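Local structure of CCMAN5 (Cellulosimicrobium cellulans, 2XSG) at residues A[321-326]-A[346-351]; A[364-368]-A[738-742]; A[371-376]-A[419-425]; A[378-382]-A[409-413]. The protein is a bacterial family 92 glycoside hydrolase, an alpha-mannosidase that probably works on mannose-containing glycans with the help of a bound calcium ion. All coordinates share one frame; numbering follows the deposited sequence.

Contact 1: A[321-326]-A[346-351]; sequences MPMNAT and TYYDSW
A two-stranded antiparallel sheet in the family 92 catalytic domain pairs Met323 and Asn324 with Asp349 and Tyr348. Met323 and Asp349 form its hydrogen-bonded pair, Met323 N giving to Asp349 O at 2.8 Å and Asp349 N returning a straighter bond (164°) to Met323 O. Beyond them Asn324 and Tyr348 make a non-hydrogen-bonded pair. The short sheet lies deep in the protein; the side chain of Met321 is about 8 Å from a bound buffer molecule and about 12 Å from the calcium ion. At that end Pro322, which follows a cis peptide bond, wedges between the backbone carbonyls of Asp349 and Ser350 and the indole of Trp351. Its CG sits over one face of the indole, 4.2 Å from the centroid of the Trp351 six-membered ring. The methyl groups of Met321 and Met323 both close on the hydroxyl of Ser350, which is bonded to Pro402 O. At the far end Asn324 folds its side chain forward over the chain that follows: with CG anti to N (chi1 -171°), OD1 takes the N-H of Thr326 at 3.0 Å, an Asx turn, while the amide crosses the Thr346 methyl. A leucine in place of Asn324 would probably leave Thr326 N without this acceptor and the turn less firmly set. Next to this turn Tyr347 O is gripped twice in its carbonyl plane: by Ala325 N at 3.0 Å, and by Thr326 OG1, which lies on a lone pair 2.8 Å away.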
loop_
_atom_site.group_PDB
_atom_site.type_symbol
_atom_site.label_atom_id
_atom_site.label_comp_id
_atom_site.label_asym_id
_atom_site.label_seq_id
_atom_site.Cartn_x
_atom_site.Cartn_y
_atom_site.Cartn_z
ATOM N N MET A 321 5.671 0.118 0.465
ATOM C CA MET A 321 5.525 1.516 0.879
ATOM C C MET A 321 5.290 1.589 2.386
ATOM O O MET A 321 4.655 0.696 2.929
ATOM C CB MET A 321 4.355 2.180 0.146
ATOM C CG MET A 321 4.620 2.512 -1.336
ATOM S SD MET A 321 3.118 2.981 -2.251
ATOM C CE MET A 321 2.628 4.520 -1.475
ATOM N N PRO A 322 5.809 2.640 3.063
ATOM C CA PRO A 322 6.640 3.717 2.511
ATOM C C PRO A 322 7.995 3.229 1.979
ATOM O O PRO A 322 8.499 2.186 2.416
ATOM C CB PRO A 322 6.815 4.680 3.700
ATOM C CG PRO A 322 6.641 3.809 4.915
ATOM C CD PRO A 322 5.573 2.827 4.506
ATOM N N MET A 323 8.564 3.981 1.035
ATOM C CA MET A 323 9.799 3.585 0.364
ATOM C C MET A 323 10.998 4.129 1.109
ATOM O O MET A 323 10.907 5.171 1.761
ATOM C CB MET A 323 9.872 4.134 -1.065
ATOM C CG MET A 323 8.612 4.070 -1.889
ATOM S SD MET A 323 8.905 5.075 -3.369
ATOM C CE MET A 323 7.320 5.863 -3.499
ATOM N N ASN A 324 12.120 3.428 0.993
ATOM C CA ASN A 324 13.393 3.924 1.520
ATOM C C ASN A 324 13.700 5.255 0.821
ATOM O O ASN A 324 13.927 5.286 -0.393
ATOM C CB ASN A 324 14.494 2.876 1.283
ATOM C CG ASN A 324 15.813 3.206 1.976
ATOM O OD1 ASN A 324 16.177 4.377 2.169
ATOM N ND2 ASN A 324 16.566 2.158 2.312
ATOM N N ALA A 325 13.634 6.348 1.579
ATOM C CA ALA A 325 13.953 7.702 1.093
ATOM C C ALA A 325 15.283 8.241 1.654
ATOM O O ALA A 325 15.493 9.451 1.722
ATOM C CB ALA A 325 12.821 8.652 1.426
ATOM N N THR A 326 16.180 7.324 2.008
ATOM C CA THR A 326 17.502 7.626 2.590
ATOM C C THR A 326 18.637 7.323 1.614
ATOM O O THR A 326 18.611 6.309 0.913
ATOM C CB THR A 326 17.727 6.786 3.892
ATOM O OG1 THR A 326 16.615 6.986 4.773
ATOM C CG2 THR A 326 19.037 7.138 4.623
ATOM N N THR A 346 16.799 4.301 9.337
ATOM C CA THR A 346 16.519 4.556 7.927
ATOM C C THR A 346 15.254 5.392 7.822
ATOM O O THR A 346 14.216 5.066 8.431
ATOM C CB THR A 346 16.388 3.233 7.147
ATOM O OG1 THR A 346 17.659 2.587 7.158
ATOM C CG2 THR A 346 15.969 3.446 5.668
ATOM N N TYR A 347 15.344 6.479 7.056
ATOM C CA TYR A 347 14.192 7.348 6.845
ATOM C C TYR A 347 13.364 6.815 5.672
ATOM O O TYR A 347 13.863 6.669 4.552
ATOM C CB TYR A 347 14.635 8.797 6.608
ATOM C CG TYR A 347 13.509 9.764 6.356
ATOM C CD1 TYR A 347 12.706 10.219 7.403
ATOM C CD2 TYR A 347 13.236 10.226 5.071
ATOM C CE1 TYR A 347 11.654 11.108 7.171
ATOM C CE2 TYR A 347 12.197 11.129 4.839
ATOM C CZ TYR A 347 11.416 11.571 5.897
ATOM O OH TYR A 347 10.382 12.458 5.673
ATOM N N TYR A 348 12.101 6.523 5.953
ATOM C CA TYR A 348 11.129 6.156 4.939
ATOM C C TYR A 348 10.157 7.314 4.678
ATOM O O TYR A 348 9.915 8.158 5.556
ATOM C CB TYR A 348 10.366 4.887 5.370
ATOM C CG TYR A 348 11.291 3.696 5.504
ATOM C CD1 TYR A 348 11.951 3.413 6.711
ATOM C CD2 TYR A 348 11.544 2.881 4.406
ATOM C CE1 TYR A 348 12.824 2.325 6.806
ATOM C CE2 TYR A 348 12.408 1.820 4.490
ATOM C CZ TYR A 348 13.041 1.544 5.684
ATOM O OH TYR A 348 13.894 0.473 5.707
ATOM N N ASP A 349 9.627 7.340 3.456
ATOM C CA ASP A 349 8.700 8.368 3.006
ATOM C C ASP A 349 7.797 7.781 1.926
ATOM O O ASP A 349 8.150 6.760 1.304
ATOM C CB ASP A 349 9.479 9.570 2.473
ATOM C CG ASP A 349 8.624 10.829 2.333
ATOM O OD1 ASP A 349 7.430 10.834 2.727
ATOM O OD2 ASP A 349 9.154 11.822 1.787
ATOM N N SER A 350 6.656 8.434 1.725
ATOM C CA SER A 350 5.584 8.074 0.765
ATOM C C SER A 350 4.408 7.483 1.508
ATOM O O SER A 350 4.403 6.308 1.834
ATOM C CB SER A 350 6.024 7.113 -0.332
ATOM O OG SER A 350 4.999 7.009 -1.304
ATOM N N TRP A 351 3.418 8.313 1.781
ATOM C CA TRP A 351 2.374 7.956 2.731
ATOM C C TRP A 351 1.005 8.051 2.076
ATOM O O TRP A 351 0.791 8.894 1.220
ATOM C CB TRP A 351 2.445 8.906 3.917
ATOM C CG TRP A 351 3.810 8.954 4.588
ATOM C CD1 TRP A 351 4.802 9.854 4.359
ATOM C CD2 TRP A 351 4.297 8.061 5.594
ATOM N NE1 TRP A 351 5.899 9.573 5.160
ATOM C CE2 TRP A 351 5.609 8.476 5.925
ATOM C CE3 TRP A 351 3.748 6.949 6.252
ATOM C CZ2 TRP A 351 6.375 7.832 6.898
ATOM C CZ3 TRP A 351 4.521 6.291 7.212
ATOM C CH2 TRP A 351 5.824 6.732 7.519
#

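Contact 2: A[364-368]-A[738-742]; sequences AYIDP and YATVV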
loop_
_atom_site.group_PDB
_atom_site.type_symbol
_atom_site.label_atom_id
_atom_site.label_comp_id
_atom_site.label_asym_id
_atom_site.label_seq_id
_atom_site.Cartn_x
_atom_site.Cartn_y
_atom_site.Cartn_z
ATOM N N ALA A 364 4.272 -4.247 12.180
ATOM C CA ALA A 364 4.835 -4.364 13.541
ATOM C C ALA A 364 5.117 -5.807 13.980
ATOM O O ALA A 364 6.145 -6.067 14.600
ATOM C CB ALA A 364 3.959 -3.659 14.569
ATOM N N TYR A 365 4.239 -6.753 13.654
ATOM C CA TYR A 365 4.507 -8.125 14.112
ATOM C C TYR A 365 5.249 -9.018 13.106
ATOM O O TYR A 365 5.664 -10.135 13.443
ATOM C CB TYR A 365 3.277 -8.786 14.770
ATOM C CG TYR A 365 2.149 -9.272 13.874
ATOM C CD1 TYR A 365 2.353 -10.286 12.948
ATOM C CD2 TYR A 365 0.848 -8.769 14.025
ATOM C CE1 TYR A 365 1.303 -10.759 12.157
ATOM C CE2 TYR A 365 -0.206 -9.239 13.260
ATOM C CZ TYR A 365 0.035 -10.239 12.314
ATOM O OH TYR A 365 -1.000 -10.718 11.537
ATOM N N ILE A 366 5.457 -8.510 11.889
ATOM C CA ILE A 366 6.202 -9.259 10.879
ATOM C C ILE A 366 7.670 -8.802 10.789
ATOM O O ILE A 366 8.571 -9.642 10.704
ATOM C CB ILE A 366 5.473 -9.272 9.516
ATOM C CG1 ILE A 366 4.247 -10.198 9.627
ATOM C CG2 ILE A 366 6.397 -9.789 8.391
ATOM C CD1 ILE A 366 3.266 -10.076 8.511
ATOM N N ASP A 367 7.891 -7.485 10.844
ATOM C CA ASP A 367 9.227 -6.898 10.798
ATOM C C ASP A 367 9.300 -5.704 11.754
ATOM O O ASP A 367 9.182 -4.547 11.326
ATOM C CB ASP A 367 9.575 -6.482 9.366
ATOM C CG ASP A 367 11.045 -6.125 9.192
ATOM O OD1 ASP A 367 11.762 -5.894 10.193
ATOM O OD2 ASP A 367 11.484 -6.079 8.029
ATOM N N PRO A 368 9.468 -5.984 13.064
ATOM C CA PRO A 368 9.411 -4.904 14.070
ATOM C C PRO A 368 10.400 -3.748 13.823
ATOM O O PRO A 368 10.026 -2.573 13.998
ATOM C CB PRO A 368 9.708 -5.639 15.390
ATOM C CG PRO A 368 9.247 -7.045 15.143
ATOM C CD PRO A 368 9.619 -7.310 13.692
ATOM N N TYR A 738 0.365 -7.734 21.408
ATOM C CA TYR A 738 1.581 -7.628 20.597
ATOM C C TYR A 738 2.807 -8.227 21.301
ATOM O O TYR A 738 3.612 -8.941 20.674
ATOM C CB TYR A 738 1.834 -6.167 20.250
ATOM C CG TYR A 738 3.089 -5.911 19.442
ATOM C CD1 TYR A 738 3.122 -6.162 18.074
ATOM C CD2 TYR A 738 4.243 -5.390 20.053
ATOM C CE1 TYR A 738 4.277 -5.914 17.332
ATOM C CE2 TYR A 738 5.404 -5.144 19.326
ATOM C CZ TYR A 738 5.413 -5.398 17.964
ATOM O OH TYR A 738 6.545 -5.162 17.232
ATOM N N ALA A 739 2.937 -7.959 22.601
ATOM C CA ALA A 739 4.075 -8.465 23.372
ATOM C C ALA A 739 4.154 -9.997 23.315
ATOM O O ALA A 739 5.244 -10.582 23.241
ATOM C CB ALA A 739 4.033 -7.942 24.862
ATOM N N THR A 740 2.997 -10.641 23.330
ATOM C CA THR A 740 2.932 -12.099 23.331
ATOM C C THR A 740 3.476 -12.640 22.018
ATOM O O THR A 740 4.266 -13.589 22.000
ATOM C CB THR A 740 1.500 -12.585 23.588
ATOM O OG1 THR A 740 1.074 -12.082 24.854
ATOM C CG2 THR A 740 1.425 -14.099 23.606
ATOM N N VAL A 741 3.085 -11.990 20.930
ATOM C CA VAL A 741 3.521 -12.368 19.602
ATOM C C VAL A 741 5.034 -12.227 19.430
ATOM O O VAL A 741 5.722 -13.227 19.171
ATOM C CB VAL A 741 2.761 -11.590 18.490
ATOM C CG1 VAL A 741 3.306 -11.986 17.110
ATOM C CG2 VAL A 741 1.275 -11.891 18.544
ATOM N N VAL A 742 5.553 -11.002 19.545
ATOM C CA VAL A 742 6.987 -10.773 19.296
ATOM C C VAL A 742 7.874 -11.406 20.374
ATOM O O VAL A 742 9.074 -11.593 20.158
ATOM C CB VAL A 742 7.355 -9.278 19.076
ATOM C CG1 VAL A 742 6.642 -8.744 17.868
ATOM C CG2 VAL A 742 7.050 -8.447 20.305
#
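Tyr738 reaches from helix 738-742 toward the end of helix 353-366, and its ring meets Ala364 and Tyr365 with an edge, not a face. Ala364 C and Tyr365 N lie near the ring plane. CG of Tyr738 stands anti to the backbone N (chi1 178°), which carries the ring across the gap between the helices and leaves CE1 3.6 Å from Ala364 CB. Its hydroxyl then gives a hydrogen bond of 2.8 Å to Ala364 O, arriving well above the carbonyl plane, 53° out of it. Pro368 crosses the hydroxyl end obliquely and, with CG 4.1 Å from Val742 CG1, slides past that valine in the opposite direction. Tyr365 offers chiefly its CB, 4.0 Å from Val741 CG1; its ring leads away to pack on helix 665-675, and its OH is bonded to Leu677 O just beyond that helix. A phenylalanine at Tyr738 would keep most of the ring's packing but is likely to leave Ala364 O without this donor. One polar bond within an otherwise apolar seam thus ties the C-terminal part of the chain to the last turn of helix 353-366, and gives the buried phenol a partner in the backbone.

Contact 3: A[371-376]-A[419-425]; sequences YRDMVQ and KGFDGFD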
loop_
_atom_site.group_PDB
_atom_site.type_symbol
_atom_site.label_atom_id
_atom_site.label_comp_id
_atom_site.label_asym_id
_atom_site.label_seq_id
_atom_site.Cartn_x
_atom_site.Cartn_y
_atom_site.Cartn_z
ATOM N N TYR A 371 9.235 -1.502 10.981
ATOM C CA TYR A 371 8.103 -0.748 11.522
ATOM C C TYR A 371 8.582 0.395 12.388
ATOM O O TYR A 371 8.087 1.512 12.246
ATOM C CB TYR A 371 7.211 -1.679 12.334
ATOM C CG TYR A 371 6.163 -1.041 13.226
ATOM C CD1 TYR A 371 6.410 -0.868 14.583
ATOM C CD2 TYR A 371 4.898 -0.709 12.737
ATOM C CE1 TYR A 371 5.464 -0.345 15.433
ATOM C CE2 TYR A 371 3.927 -0.161 13.582
ATOM C CZ TYR A 371 4.225 0.016 14.933
ATOM O OH TYR A 371 3.300 0.531 15.807
ATOM N N ARG A 372 9.533 0.119 13.283
ATOM C CA ARG A 372 10.082 1.170 14.123
ATOM C C ARG A 372 10.651 2.299 13.243
ATOM O O ARG A 372 10.362 3.474 13.479
ATOM C CB ARG A 372 11.134 0.648 15.111
ATOM C CG ARG A 372 11.567 1.731 16.123
ATOM C CD ARG A 372 12.751 1.369 17.049
ATOM N NE ARG A 372 12.813 2.357 18.141
ATOM C CZ ARG A 372 13.361 3.569 18.028
ATOM N NH1 ARG A 372 13.938 3.949 16.887
ATOM N NH2 ARG A 372 13.346 4.411 19.058
ATOM N N ASP A 373 11.422 1.954 12.213
ATOM C CA ASP A 373 12.029 3.001 11.377
ATOM C C ASP A 373 10.957 3.833 10.668
ATOM O O ASP A 373 11.079 5.048 10.542
ATOM C CB ASP A 373 13.020 2.426 10.363
ATOM C CG ASP A 373 14.410 2.153 10.965
ATOM O OD1 ASP A 373 14.613 2.301 12.193
ATOM O OD2 ASP A 373 15.302 1.773 10.178
ATOM N N MET A 374 9.899 3.164 10.210
ATOM C CA MET A 374 8.788 3.852 9.582
ATOM C C MET A 374 8.109 4.866 10.511
ATOM O O MET A 374 7.798 5.983 10.097
ATOM C CB MET A 374 7.782 2.829 9.071
ATOM C CG MET A 374 8.308 2.007 7.906
ATOM S SD MET A 374 7.069 0.815 7.375
ATOM C CE MET A 374 7.825 0.145 5.888
ATOM N N VAL A 375 7.866 4.468 11.762
ATOM C CA VAL A 375 7.213 5.350 12.715
ATOM C C VAL A 375 8.132 6.519 13.057
ATOM O O VAL A 375 7.682 7.664 13.113
ATOM C CB VAL A 375 6.757 4.607 13.995
ATOM C CG1 VAL A 375 6.126 5.601 14.983
ATOM C CG2 VAL A 375 5.740 3.472 13.625
ATOM N N GLN A 376 9.413 6.224 13.271
ATOM C CA GLN A 376 10.404 7.263 13.521
ATOM C C GLN A 376 10.434 8.248 12.358
ATOM O O GLN A 376 10.552 9.463 12.562
ATOM C CB GLN A 376 11.801 6.676 13.752
ATOM C CG GLN A 376 12.913 7.745 14.049
ATOM C CD GLN A 376 12.704 8.535 15.342
ATOM O OE1 GLN A 376 13.305 8.223 16.374
ATOM N NE2 GLN A 376 11.877 9.588 15.282
ATOM N N LYS A 419 2.239 -0.137 21.646
ATOM C CA LYS A 419 3.022 -1.375 21.528
ATOM C C LYS A 419 4.365 -1.346 22.277
ATOM O O LYS A 419 5.145 -2.292 22.170
ATOM C CB LYS A 419 3.244 -1.759 20.050
ATOM C CG LYS A 419 2.069 -2.487 19.403
ATOM C CD LYS A 419 2.262 -2.681 17.901
ATOM C CE LYS A 419 1.045 -3.327 17.263
ATOM N NZ LYS A 419 -0.143 -2.422 17.162
ATOM N N GLY A 420 4.629 -0.276 23.028
ATOM C CA GLY A 420 5.810 -0.218 23.916
ATOM C C GLY A 420 7.111 0.241 23.271
ATOM O O GLY A 420 8.184 0.096 23.857
ATOM N N PHE A 421 7.029 0.774 22.056
ATOM C CA PHE A 421 8.186 1.377 21.397
ATOM C C PHE A 421 8.460 2.737 22.013
ATOM O O PHE A 421 7.543 3.536 22.246
ATOM C CB PHE A 421 7.937 1.540 19.887
ATOM C CG PHE A 421 7.985 0.254 19.113
ATOM C CD1 PHE A 421 6.855 -0.559 19.011
ATOM C CD2 PHE A 421 9.161 -0.152 18.480
ATOM C CE1 PHE A 421 6.910 -1.762 18.307
ATOM C CE2 PHE A 421 9.215 -1.350 17.757
ATOM C CZ PHE A 421 8.089 -2.150 17.674
ATOM N N ASP A 422 9.724 3.020 22.287
ATOM C CA ASP A 422 10.048 4.329 22.846
ATOM C C ASP A 422 11.348 4.907 22.287
ATOM O O ASP A 422 11.971 4.303 21.407
ATOM C CB ASP A 422 10.037 4.278 24.381
ATOM C CG ASP A 422 11.112 3.378 24.951
ATOM O OD1 ASP A 422 11.870 2.738 24.187
ATOM O OD2 ASP A 422 11.186 3.299 26.186
ATOM N N GLY A 423 11.751 6.069 22.797
ATOM C CA GLY A 423 12.926 6.769 22.281
ATOM C C GLY A 423 12.699 7.282 20.867
ATOM O O GLY A 423 13.593 7.214 20.033
ATOM N N PHE A 424 11.501 7.779 20.582
ATOM C CA PHE A 424 11.227 8.362 19.267
ATOM C C PHE A 424 11.693 9.809 19.278
ATOM O O PHE A 424 11.004 10.704 19.788
ATOM C CB PHE A 424 9.748 8.260 18.876
ATOM C CG PHE A 424 9.331 6.886 18.366
ATOM C CD1 PHE A 424 9.878 6.358 17.194
ATOM C CD2 PHE A 424 8.379 6.139 19.049
ATOM C CE1 PHE A 424 9.490 5.093 16.723
ATOM C CE2 PHE A 424 7.971 4.885 18.584
ATOM C CZ PHE A 424 8.525 4.358 17.423
ATOM N N ASP A 425 12.878 10.020 18.712
ATOM C CA ASP A 425 13.483 11.329 18.662
ATOM C C ASP A 425 12.563 12.319 17.946
ATOM O O ASP A 425 11.975 11.989 16.913
ATOM C CB ASP A 425 14.862 11.244 17.990
ATOM C CG ASP A 425 15.593 12.582 17.973
ATOM O OD1 ASP A 425 15.662 13.248 19.046
ATOM O OD2 ASP A 425 16.093 12.968 16.879
#
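Phe424 and Phe421 enter the face of helix 368-387 on which Tyr371, Arg372 and Val375 lie, and the packing is closest there. Val375 CG1 rests over one face of the Phe424 ring, 4.0 Å from its centroid, while Arg372 O and Gln376 CB lie at the ring's edge. One turn earlier on the helix, Tyr371 presents CE1 over the face of Phe421, 3.5 Å from Phe421 CE1, the ring planes inclined at 59°. The phenol oxygen is held by Asp415, which also forms a salt bridge with Lys419. Both phenylalanines belong to the loop between helices 409-418 and 427-438. Its start is a Schellman motif, in which Gly420, at positive phi, ends helix 409-418 and the chain turns off along helix 368-387. Toward solvent, at Asp422, Gly423 and Asp425, hydrophobic packing gives way to polar bonds. Arg372 runs out extended as far as NE, CG anti to the backbone N (chi1 -172°), between the two phenylalanine side chains. Its guanidinium, turned only 16° from the plane of the Phe424 ring, uses NH2 twice: a bond of 2.7 Å to Asp422 O close to the guanidinium plane, and a weak one to Gly423 O. Gln376, bent at chi2, clasps the backbone of Asp425 with both ends of its amide. OE1 receives Asp425 N at 3.0 Å on a lone pair, and NE2 gives to Asp425 O at 2.9 Å. The carboxylate of Asp425 turns on toward Tyr380 OH, to which it is weakly hydrogen-bonded.

Contact 4: A[378-382]-A[409-413]; sequences LVYLF and SSVVV
Leu378 projects from helix 368-387 toward Ser409, Val412 and Val413 of helix 409-418 and carries most of this contact. Its CB already points at the partner helix, and Trp351 CH2 touches this CB. From CB the chain runs to CG, anti to the backbone N (chi1 -177°), and there forks across the gap. One tip, CD1, comes 3.5 Å from the hydroxyl oxygen of Ser409; the other, CD2, lies 3.9 Å from Val412 CG1 and 4.1 Å from Val413 CG2. Leu378 and Val412 cross at about a right angle. Ser409 OG also lies near the ring plane of Phe382, at its edge, 3.5 Å from CE2. Although this oxygen is enclosed by carbon on the Leu378 and Phe382 side, it is hydrogen-bonded to Trp406 O, just before its own helix. Val379 adds a looser methyl contact, CG2 4.3 Å from Val413 CG2. The segment axes pass 11.1 Å apart, their directions at 136°, an oblique crossing nearer antiparallel than parallel; no hydrogen bond joins them and the touching groups are mostly hydrocarbon. The pair is consistent with the helical catalytic domain of family 92, whose clan is that of the six-hairpin (alpha/alpha)6 glycosidases. Around the pair, helix 427-438 packs on Val379 and Phe382, helix 353-366 on Val412, and helix 455-474 on Val413.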
loop_
_atom_site.group_PDB
_atom_site.type_symbol
_atom_site.label_atom_id
_atom_site.label_comp_id
_atom_site.label_asym_id
_atom_site.label_seq_id
_atom_site.Cartn_x
_atom_site.Cartn_y
_atom_site.Cartn_z
ATOM N N LEU A 378 7.968 8.869 10.257
ATOM C CA LEU A 378 6.707 9.612 10.283
ATOM C C LEU A 378 6.800 10.767 11.287
ATOM O O LEU A 378 6.336 11.880 11.013
ATOM C CB LEU A 378 5.540 8.680 10.639
ATOM C CG LEU A 378 4.104 9.220 10.658
ATOM C CD1 LEU A 378 3.764 9.971 9.373
ATOM C CD2 LEU A 378 3.149 8.027 10.888
ATOM N N VAL A 379 7.431 10.482 12.430
ATOM C CA VAL A 379 7.732 11.505 13.446
ATOM C C VAL A 379 8.624 12.634 12.899
ATOM O O VAL A 379 8.307 13.802 13.097
ATOM C CB VAL A 379 8.301 10.884 14.746
ATOM C CG1 VAL A 379 8.822 11.958 15.677
ATOM C CG2 VAL A 379 7.216 10.060 15.455
ATOM N N TYR A 380 9.696 12.288 12.187
ATOM C CA TYR A 380 10.586 13.294 11.588
ATOM C C TYR A 380 9.887 14.157 10.560
ATOM O O TYR A 380 10.172 15.356 10.458
ATOM C CB TYR A 380 11.787 12.645 10.910
ATOM C CG TYR A 380 13.002 12.527 11.762
ATOM C CD1 TYR A 380 12.903 12.103 13.083
ATOM C CD2 TYR A 380 14.269 12.830 11.252
ATOM C CE1 TYR A 380 14.025 11.989 13.883
ATOM C CE2 TYR A 380 15.412 12.714 12.053
ATOM C CZ TYR A 380 15.266 12.295 13.366
ATOM O OH TYR A 380 16.345 12.146 14.178
ATOM N N LEU A 381 8.980 13.537 9.807
ATOM C CA LEU A 381 8.236 14.227 8.756
ATOM C C LEU A 381 7.372 15.350 9.320
ATOM O O LEU A 381 7.361 16.459 8.774
ATOM C CB LEU A 381 7.398 13.245 7.926
ATOM C CG LEU A 381 6.613 13.898 6.782
ATOM C CD1 LEU A 381 7.578 14.451 5.742
ATOM C CD2 LEU A 381 5.628 12.939 6.142
ATOM N N PHE A 382 6.654 15.058 10.403
ATOM C CA PHE A 382 5.842 16.075 11.095
ATOM C C PHE A 382 6.703 17.062 11.892
ATOM O O PHE A 382 6.376 18.239 11.984
ATOM C CB PHE A 382 4.752 15.425 11.968
ATOM C CG PHE A 382 3.504 15.071 11.187
ATOM C CD1 PHE A 382 2.512 16.016 10.976
ATOM C CD2 PHE A 382 3.362 13.812 10.598
ATOM C CE1 PHE A 382 1.365 15.710 10.214
ATOM C CE2 PHE A 382 2.229 13.502 9.850
ATOM C CZ PHE A 382 1.234 14.462 9.651
ATOM N N SER A 409 -2.208 9.644 10.643
ATOM C CA SER A 409 -0.824 9.522 11.156
ATOM C C SER A 409 -0.775 9.448 12.689
ATOM O O SER A 409 0.051 8.729 13.238
ATOM C CB SER A 409 0.062 10.687 10.686
ATOM O OG SER A 409 0.344 10.613 9.299
ATOM N N SER A 410 -1.641 10.205 13.373
ATOM C CA SER A 410 -1.656 10.200 14.858
ATOM C C SER A 410 -1.948 8.805 15.411
ATOM O O SER A 410 -1.473 8.435 16.494
ATOM C CB SER A 410 -2.665 11.217 15.426
ATOM O OG SER A 410 -4.016 10.785 15.229
ATOM N N VAL A 411 -2.729 8.037 14.654
ATOM C CA VAL A 411 -3.125 6.688 15.052
ATOM C C VAL A 411 -1.934 5.759 14.895
ATOM O O VAL A 411 -1.681 4.929 15.759
ATOM C CB VAL A 411 -4.326 6.197 14.207
ATOM C CG1 VAL A 411 -4.680 4.729 14.522
ATOM C CG2 VAL A 411 -5.555 7.129 14.454
ATOM N N VAL A 412 -1.195 5.923 13.796
ATOM C CA VAL A 412 -0.024 5.103 13.510
ATOM C C VAL A 412 1.086 5.325 14.557
ATOM O O VAL A 412 1.721 4.361 15.024
ATOM C CB VAL A 412 0.529 5.383 12.080
ATOM C CG1 VAL A 412 1.752 4.521 11.797
ATOM C CG2 VAL A 412 -0.574 5.150 11.009
ATOM N N VAL A 413 1.328 6.586 14.915
ATOM C CA VAL A 413 2.332 6.907 15.944
ATOM C C VAL A 413 1.893 6.277 17.267
ATOM O O VAL A 413 2.690 5.652 17.977
ATOM C CB VAL A 413 2.555 8.450 16.120
ATOM C CG1 VAL A 413 3.554 8.714 17.258
ATOM C CG2 VAL A 413 3.090 9.075 14.834
#

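How the contacts relate
Helix 368-387 is common to contacts 3 and 4: its earlier turns hold the 419-425 loop, its later ones helix 409-418, from which that loop emerges. Contacts 1, 2 and 4 are buried, whereas contact 3 reaches solvent along one side. Their chemistry differs: backbone pairing in contact 1, a single phenol bond in contact 2, aromatic packing with Arg372 and Gln376 bonded to the loop backbone at the outer side in contact 3, mostly apolar contacts, with no hydrogen bond, in contact 4. Trp351 and Tyr347 of contact 1 pack on helix 368-387 in contact 4, and Asp373 of contact 3 probably hydrogen-bonds Thr346 N of contact 1. Tyr738 touches Phe421 and Lys419, joining contacts 2 and 3.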